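Local coordinates for galactose-binding lectin (Arachis hypogaea, PDB 6VAW), which binds D-galactose and galactose-containing ligands as a tetrameric legume lectin that carries calcium and manganese ions, at residues 65-76 and 215-226. Residues are numbered along the deposited sequence; the frame is centred on the assembly and turned at random.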
ATOM      1  N   PHE A  65       5.159  13.113  -7.664  1.00 18.25           N
ATOM      2  CA  PHE A  65       4.638  12.731  -6.359  1.00 17.66           C
ATOM      3  C   PHE A  65       3.150  13.071  -6.237  1.00 20.72           C
ATOM      4  O   PHE A  65       2.606  13.920  -6.966  1.00 18.36           O
ATOM      5  CB  PHE A  65       5.449  13.313  -5.191  1.00 18.40           C
ATOM      6  CG  PHE A  65       5.446  14.811  -5.041  1.00 19.70           C
ATOM      7  CD1 PHE A  65       4.351  15.470  -4.477  1.00 21.29           C
ATOM      8  CD2 PHE A  65       6.578  15.557  -5.350  1.00 21.05           C
ATOM      9  CE1 PHE A  65       4.365  16.849  -4.280  1.00 21.21           C
ATOM     10  CE2 PHE A  65       6.590  16.947  -5.165  1.00 23.42           C
ATOM     11  CZ  PHE A  65       5.484  17.583  -4.648  1.00 21.91           C
ATOM     12  N   LEU A  66       2.503  12.341  -5.321  1.00 18.48           N
ATOM     13  CA  LEU A  66       1.111  12.485  -4.944  1.00 18.39           C
ATOM     14  C   LEU A  66       1.101  12.569  -3.425  1.00 23.55           C
ATOM     15  O   LEU A  66       1.607  11.660  -2.777  1.00 20.25           O
ATOM     16  CB  LEU A  66       0.245  11.309  -5.442  1.00 18.84           C
ATOM     17  CG  LEU A  66      -1.156  11.207  -4.814  1.00 22.95           C
ATOM     18  CD1 LEU A  66      -2.039  12.446  -5.231  1.00 23.28           C
ATOM     19  CD2 LEU A  66      -1.826   9.908  -5.176  1.00 25.97           C
ATOM     20  N   THR A  67       0.524  13.627  -2.876  1.00 20.53           N
ATOM     21  CA  THR A  67       0.472  13.733  -1.416  1.00 21.03           C
ATOM     22  C   THR A  67      -0.865  14.293  -1.009  1.00 25.18           C
ATOM     23  O   THR A  67      -1.443  15.102  -1.719  1.00 25.10           O
ATOM     24  CB  THR A  67       1.682  14.529  -0.819  1.00 25.70           C
ATOM     25  OG1 THR A  67       1.654  14.462   0.615  1.00 25.41           O
ATOM     26  CG2 THR A  67       1.756  15.993  -1.260  1.00 24.00           C
ATOM     27  N   SER A  68      -1.393  13.794   0.108  1.00 21.13           N
ATOM     28  CA  SER A  68      -2.629  14.283   0.678  1.00 20.69           C
ATOM     29  C   SER A  68      -2.428  14.530   2.176  1.00 22.41           C
ATOM     30  O   SER A  68      -1.672  13.812   2.838  1.00 22.15           O
ATOM     31  CB  SER A  68      -3.769  13.301   0.436  1.00 24.56           C
ATOM     32  OG  SER A  68      -3.972  13.062  -0.952  1.00 36.64           O
ATOM     33  N   PHE A  69      -3.045  15.577   2.684  1.00 19.62           N
ATOM     34  CA  PHE A  69      -2.955  15.887   4.111  1.00 18.25           C
ATOM     35  C   PHE A  69      -4.205  16.614   4.538  1.00 23.70           C
ATOM     36  O   PHE A  69      -4.973  17.090   3.694  1.00 22.95           O
ATOM     37  CB  PHE A  69      -1.666  16.705   4.460  1.00 18.68           C
ATOM     38  CG  PHE A  69      -1.444  17.964   3.642  1.00 21.12           C
ATOM     39  CD1 PHE A  69      -2.010  19.172   4.032  1.00 22.37           C
ATOM     40  CD2 PHE A  69      -0.689  17.931   2.472  1.00 21.56           C
ATOM     41  CE1 PHE A  69      -1.784  20.334   3.299  1.00 23.37           C
ATOM     42  CE2 PHE A  69      -0.495  19.088   1.714  1.00 24.23           C
ATOM     43  CZ  PHE A  69      -1.027  20.288   2.145  1.00 21.56           C
ATOM     44  N   SER A  70      -4.438  16.639   5.860  1.00 22.09           N
ATOM     45  CA  SER A  70      -5.542  17.357   6.450  1.00 22.13           C
ATOM     46  C   SER A  70      -5.048  18.204   7.604  1.00 23.99           C
ATOM     47  O   SER A  70      -4.158  17.800   8.363  1.00 22.51           O
ATOM     48  CB  SER A  70      -6.662  16.431   6.892  1.00 25.02           C
ATOM     49  OG  SER A  70      -6.243  15.495   7.864  1.00 30.26           O
ATOM     50  N   PHE A  71      -5.594  19.401   7.701  1.00 23.10           N
ATOM     51  CA  PHE A  71      -5.223  20.322   8.756  1.00 23.61           C
ATOM     52  C   PHE A  71      -6.448  21.025   9.297  1.00 27.21           C
ATOM     53  O   PHE A  71      -7.543  20.925   8.719  1.00 24.43           O
ATOM     54  CB  PHE A  71      -4.172  21.351   8.254  1.00 25.24           C
ATOM     55  CG  PHE A  71      -4.644  22.345   7.212  1.00 26.08           C
ATOM     56  CD1 PHE A  71      -5.390  23.467   7.580  1.00 27.03           C
ATOM     57  CD2 PHE A  71      -4.281  22.201   5.873  1.00 27.19           C
ATOM     58  CE1 PHE A  71      -5.831  24.381   6.623  1.00 27.11           C
ATOM     59  CE2 PHE A  71      -4.707  23.128   4.913  1.00 29.10           C
ATOM     60  CZ  PHE A  71      -5.476  24.212   5.290  1.00 26.38           C
ATOM     61  N   GLU A  72      -6.231  21.788  10.379  1.00 24.65           N
ATOM     62  CA  GLU A  72      -7.256  22.594  11.003  1.00 23.53           C
ATOM     63  C   GLU A  72      -6.624  23.837  11.601  1.00 25.96           C
ATOM     64  O   GLU A  72      -5.582  23.758  12.254  1.00 24.14           O
ATOM     65  CB  GLU A  72      -7.983  21.759  12.074  1.00 25.07           C
ATOM     66  CG  GLU A  72      -9.177  22.445  12.722  1.00 37.72           C
ATOM     67  CD  GLU A  72      -9.633  21.816  14.028  1.00 56.67           C
ATOM     68  OE1 GLU A  72      -9.762  20.569  14.084  1.00 51.53           O
ATOM     69  OE2 GLU A  72      -9.870  22.574  14.997  1.00 44.93           O
ATOM     70  N   MET A  73      -7.243  24.991  11.338  1.00 22.17           N
ATOM     71  CA  MET A  73      -6.850  26.231  11.994  1.00 23.47           C
ATOM     72  C   MET A  73      -8.038  26.692  12.825  1.00 27.71           C
ATOM     73  O   MET A  73      -9.177  26.659  12.344  1.00 25.91           O
ATOM     74  CB  MET A  73      -6.367  27.280  10.999  1.00 25.12           C
ATOM     75  CG  MET A  73      -4.963  26.987  10.501  1.00 27.29           C
ATOM     76  SD  MET A  73      -4.344  28.208   9.345  1.00 29.85           S
ATOM     77  CE  MET A  73      -5.194  27.730   7.816  1.00 28.19           C
ATOM     78  N   LYS A  74      -7.786  27.038  14.085  1.00 27.15           N
ATOM     79  CA  LYS A  74      -8.840  27.459  15.001  1.00 27.16           C
ATOM     80  C   LYS A  74      -8.457  28.747  15.729  1.00 31.37           C
ATOM     81  O   LYS A  74      -7.334  28.873  16.234  1.00 30.97           O
ATOM     82  CB  LYS A  74      -9.154  26.346  15.998  1.00 27.68           C
ATOM     83  CG  LYS A  74     -10.463  26.556  16.745  1.00 43.08           C
ATOM     84  CD  LYS A  74     -11.091  25.240  17.129  1.00 59.83           C
ATOM     85  CE  LYS A  74     -11.727  25.246  18.499  1.00 79.56           C
ATOM     86  NZ  LYS A  74     -12.924  26.135  18.640  1.00 92.27           N
ATOM     87  N   ASP A  75      -9.398  29.703  15.760  1.00 29.02           N
ATOM     88  CA  ASP A  75      -9.232  30.987  16.436  1.00 29.61           C
ATOM     89  C   ASP A  75      -9.098  30.798  17.929  1.00 34.64           C
ATOM     90  O   ASP A  75      -9.654  29.854  18.498  1.00 34.44           O
ATOM     91  CB  ASP A  75     -10.455  31.897  16.217  1.00 31.71           C
ATOM     92  CG  ASP A  75     -10.802  32.275  14.801  1.00 44.42           C
ATOM     93  OD1 ASP A  75     -10.114  31.795  13.868  1.00 45.86           O
ATOM     94  OD2 ASP A  75     -11.781  33.025  14.618  1.00 49.10           O
ATOM     95  N   ILE A  76      -8.381  31.714  18.555  1.00 31.36           N
ATOM     96  CA  ILE A  76      -8.258  31.761  20.005  1.00 31.25           C
ATOM     97  C   ILE A  76      -8.721  33.148  20.417  1.00 35.19           C
ATOM     98  O   ILE A  76      -8.664  34.080  19.616  1.00 35.59           O
ATOM     99  CB  ILE A  76      -6.849  31.395  20.532  1.00 33.95           C
ATOM    100  CG1 ILE A  76      -5.790  32.461  20.164  1.00 32.90           C
ATOM    101  CG2 ILE A  76      -6.447  29.981  20.080  1.00 34.69           C
ATOM    102  CD1 ILE A  76      -4.431  32.178  20.691  1.00 34.43           C
ATOM    103  N   ARG A 215      -1.951  35.077  16.499  1.00 23.56           N
ATOM    104  CA  ARG A 215      -1.794  33.692  16.944  1.00 23.50           C
ATOM    105  C   ARG A 215      -3.081  32.928  16.721  1.00 27.17           C
ATOM    106  O   ARG A 215      -4.176  33.491  16.817  1.00 28.85           O
ATOM    107  CB  ARG A 215      -1.428  33.620  18.458  1.00 25.02           C
ATOM    108  CG  ARG A 215      -0.438  34.666  18.935  1.00 27.71           C
ATOM    109  CD  ARG A 215       0.136  34.380  20.293  1.00 27.83           C
ATOM    110  NE  ARG A 215       1.001  35.484  20.692  1.00 26.20           N
ATOM    111  CZ  ARG A 215       1.300  35.767  21.954  1.00 36.56           C
ATOM    112  NH1 ARG A 215       0.792  35.041  22.939  1.00 23.29           N
ATOM    113  NH2 ARG A 215       2.084  36.794  22.241  1.00 27.15           N
ATOM    114  N   GLN A 216      -2.961  31.639  16.477  1.00 23.82           N
ATOM    115  CA  GLN A 216      -4.101  30.746  16.320  1.00 23.62           C
ATOM    116  C   GLN A 216      -3.619  29.311  16.454  1.00 26.50           C
ATOM    117  O   GLN A 216      -2.414  29.049  16.371  1.00 24.24           O
ATOM    118  CB  GLN A 216      -4.824  30.996  14.979  1.00 24.89           C
ATOM    119  CG  GLN A 216      -4.080  30.452  13.759  1.00 25.98           C
ATOM    120  CD  GLN A 216      -4.631  30.945  12.450  1.00 38.94           C
ATOM    121  OE1 GLN A 216      -5.846  31.174  12.292  1.00 26.25           O
ATOM    122  NE2 GLN A 216      -3.738  31.092  11.466  1.00 23.25           N
ATOM    123  N   ILE A 217      -4.552  28.373  16.649  1.00 24.69           N
ATOM    124  CA  ILE A 217      -4.227  26.957  16.720  1.00 25.36           C
ATOM    125  C   ILE A 217      -3.953  26.473  15.266  1.00 27.80           C
ATOM    126  O   ILE A 217      -4.794  26.720  14.401  1.00 27.00           O
ATOM    127  CB  ILE A 217      -5.395  26.174  17.384  1.00 29.62           C
ATOM    128  CG1 ILE A 217      -5.569  26.580  18.872  1.00 31.12           C
ATOM    129  CG2 ILE A 217      -5.186  24.672  17.260  1.00 32.61           C
ATOM    130  CD1 ILE A 217      -7.014  26.472  19.363  1.00 46.34           C
ATOM    131  N   HIS A 218      -2.770  25.868  15.005  1.00 23.41           N
ATOM    132  CA  HIS A 218      -2.392  25.306  13.679  1.00 23.28           C
ATOM    133  C   HIS A 218      -2.167  23.818  13.870  1.00 27.72           C
ATOM    134  O   HIS A 218      -1.191  23.435  14.535  1.00 27.33           O
ATOM    135  CB  HIS A 218      -1.124  25.962  13.087  1.00 24.49           C
ATOM    136  CG  HIS A 218      -1.149  27.444  12.895  1.00 28.14           C
ATOM    137  ND1 HIS A 218      -0.513  28.295  13.794  1.00 29.90           N
ATOM    138  CD2 HIS A 218      -1.588  28.178  11.840  1.00 29.97           C
ATOM    139  CE1 HIS A 218      -0.644  29.512  13.291  1.00 29.58           C
ATOM    140  NE2 HIS A 218      -1.272  29.496  12.113  1.00 29.22           N
ATOM    141  N   LEU A 219      -3.089  22.984  13.377  1.00 22.08           N
ATOM    142  CA  LEU A 219      -3.014  21.530  13.550  1.00 23.01           C
ATOM    143  C   LEU A 219      -2.808  20.747  12.255  1.00 24.42           C
ATOM    144  O   LEU A 219      -3.478  21.034  11.280  1.00 23.07           O
ATOM    145  CB  LEU A 219      -4.299  20.983  14.198  1.00 23.77           C
ATOM    146  CG  LEU A 219      -4.662  21.526  15.582  1.00 30.10           C
ATOM    147  CD1 LEU A 219      -6.086  21.153  15.942  1.00 32.07           C
ATOM    148  CD2 LEU A 219      -3.693  21.026  16.633  1.00 30.25           C
ATOM    149  N   ILE A 220      -1.930  19.743  12.268  1.00 21.35           N
ATOM    150  CA  ILE A 220      -1.737  18.801  11.168  1.00 22.81           C
ATOM    151  C   ILE A 220      -2.352  17.503  11.677  1.00 28.48           C
ATOM    152  O   ILE A 220      -1.931  17.006  12.727  1.00 29.06           O
ATOM    153  CB  ILE A 220      -0.272  18.649  10.671  1.00 26.30           C
ATOM    154  CG1 ILE A 220       0.390  20.020  10.330  1.00 26.03           C
ATOM    155  CG2 ILE A 220      -0.184  17.650   9.506  1.00 29.40           C
ATOM    156  CD1 ILE A 220      -0.235  20.852   9.123  1.00 35.65           C
ATOM    157  N   ARG A 221      -3.391  17.020  10.991  1.00 22.77           N
ATOM    158  CA  ARG A 221      -4.159  15.847  11.404  1.00 23.61           C
ATOM    159  C   ARG A 221      -3.709  14.531  10.762  1.00 28.30           C
ATOM    160  O   ARG A 221      -3.750  13.486  11.419  1.00 29.27           O
ATOM    161  CB  ARG A 221      -5.643  16.075  11.122  1.00 24.96           C
ATOM    162  CG  ARG A 221      -6.239  17.218  11.950  1.00 23.69           C
ATOM    163  CD  ARG A 221      -7.693  17.501  11.612  1.00 39.34           C
ATOM    164  NE  ARG A 221      -8.542  16.303  11.695  1.00 65.47           N
ATOM    165  CZ  ARG A 221      -9.204  15.914  12.782  1.00 91.65           C
ATOM    166  NH1 ARG A 221      -9.134  16.622  13.903  1.00 84.44           N
ATOM    167  NH2 ARG A 221      -9.943  14.812  12.754  1.00 83.37           N
ATOM    168  N   SER A 222      -3.351  14.559   9.477  1.00 24.41           N
ATOM    169  CA  SER A 222      -2.930  13.363   8.747  1.00 23.19           C
ATOM    170  C   SER A 222      -2.089  13.747   7.545  1.00 24.25           C
ATOM    171  O   SER A 222      -2.147  14.889   7.095  1.00 21.75           O
ATOM    172  CB  SER A 222      -4.134  12.528   8.313  1.00 25.06           C
ATOM    173  OG  SER A 222      -4.959  13.214   7.393  1.00 30.25           O
ATOM    174  N   TRP A 223      -1.292  12.800   7.043  1.00 22.68           N
ATOM    175  CA  TRP A 223      -0.428  13.028   5.894  1.00 22.55           C
ATOM    176  C   TRP A 223      -0.059  11.703   5.219  1.00 25.23           C
ATOM    177  O   TRP A 223       0.477  10.817   5.874  1.00 26.79           O
ATOM    178  CB  TRP A 223       0.833  13.761   6.355  1.00 20.72           C
ATOM    179  CG  TRP A 223       1.777  14.192   5.270  1.00 20.69           C
ATOM    180  CD1 TRP A 223       1.489  14.420   3.951  1.00 22.47           C
ATOM    181  CD2 TRP A 223       3.161  14.511   5.439  1.00 20.56           C
ATOM    182  NE1 TRP A 223       2.613  14.844   3.290  1.00 20.89           N
ATOM    183  CE2 TRP A 223       3.648  14.945   4.186  1.00 23.89           C
ATOM    184  CE3 TRP A 223       4.027  14.531   6.542  1.00 21.63           C
ATOM    185  CZ2 TRP A 223       4.967  15.390   4.010  1.00 22.36           C
ATOM    186  CZ3 TRP A 223       5.346  14.909   6.350  1.00 23.74           C
ATOM    187  CH2 TRP A 223       5.810  15.310   5.091  1.00 24.44           C
ATOM    188  N   SER A 224      -0.332  11.585   3.910  1.00 19.73           N
ATOM    189  CA  SER A 224       0.058  10.440   3.099  1.00 19.32           C
ATOM    190  C   SER A 224       0.898  10.971   1.949  1.00 23.22           C
ATOM    191  O   SER A 224       0.707  12.107   1.526  1.00 21.40           O
ATOM    192  CB  SER A 224      -1.157   9.644   2.627  1.00 24.73           C
ATOM    193  OG  SER A 224      -1.923  10.358   1.671  1.00 31.48           O
ATOM    194  N   PHE A 225       1.853  10.187   1.475  1.00 20.89           N
ATOM    195  CA  PHE A 225       2.779  10.634   0.450  1.00 19.17           C
ATOM    196  C   PHE A 225       3.316   9.477  -0.345  1.00 21.09           C
ATOM    197  O   PHE A 225       3.622   8.437   0.220  1.00 22.96           O
ATOM    198  CB  PHE A 225       3.958  11.375   1.136  1.00 21.08           C
ATOM    199  CG  PHE A 225       5.065  11.886   0.242  1.00 21.45           C
ATOM    200  CD1 PHE A 225       6.129  11.067  -0.110  1.00 25.44           C
ATOM    201  CD2 PHE A 225       5.068  13.197  -0.202  1.00 24.33           C
ATOM    202  CE1 PHE A 225       7.170  11.551  -0.906  1.00 25.04           C
ATOM    203  CE2 PHE A 225       6.080  13.670  -1.034  1.00 26.43           C
ATOM    204  CZ  PHE A 225       7.133  12.845  -1.368  1.00 24.02           C
ATOM    205  N   THR A 226       3.475   9.669  -1.662  1.00 18.59           N
ATOM    206  CA  THR A 226       4.104   8.710  -2.557  1.00 18.59           C
ATOM    207  C   THR A 226       4.872   9.490  -3.603  1.00 22.37           C
ATOM    208  O   THR A 226       4.297  10.355  -4.243  1.00 20.73           O
ATOM    209  CB  THR A 226       3.151   7.708  -3.229  1.00 28.75           C
ATOM    210  OG1 THR A 226       2.369   6.984  -2.263  1.00 27.59           O
ATOM    211  CG2 THR A 226       3.903   6.716  -4.138  1.00 25.54           C
TER
HETATM  212  O   HOH W   1       0.018   8.678  -2.095  1.00 38.97           O
HETATM  213  O   HOH W   2      -8.246  30.002  12.828  1.00 35.69           O
HETATM  214  O   HOH W   3      -7.063  33.737  16.868  1.00 29.93           O
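An antiparallel ladder runs from L66–T226 to K74–I217 within residues 65-76 and 215-226, the strand axes 4.6 Å apart at closest and their directions 157° from each other. The register slips by one at a classic beta bulge, where R221 and S222 both face S70: R221 N donates to S70 O (2.8 Å), while S70 N donates to S222 O from above the carbonyl plane. The hydroxyls S70 OG and S222 OG bond to each other at 2.7 Å on the face that also carries E72 and L219, which lie side by side. E72 OE1 stays 4.0 Å from R221 NH1, beyond a salt bridge.

On the other face T67 OG1, anti to the backbone N (chi1 -173°), reaches across to S224 O at 2.7 Å and accepts from W223 NE1 (2.9 Å) near the indole plane; the N-H...O angle is 136°. S224 O also takes S68 N, so two donors grip it. M73 SD meets the edge of the H218 ring, 3.7 Å from CD2. Near I217, water 2 bridges D75 OD1 and Q216 OE1, while Q216 NE2 is hydrogen-bonded to T124 OG1.

Strand 159-168 flanks 64-74 on its other edge. The aromatic face packs on strands 84-91 and 201-209, F69 edge-to-face with F206, part of the hydrophobic core between the two sheets of the legume-lectin jelly roll; on the opposite face, L66 touches T179 of a neighbouring subunit.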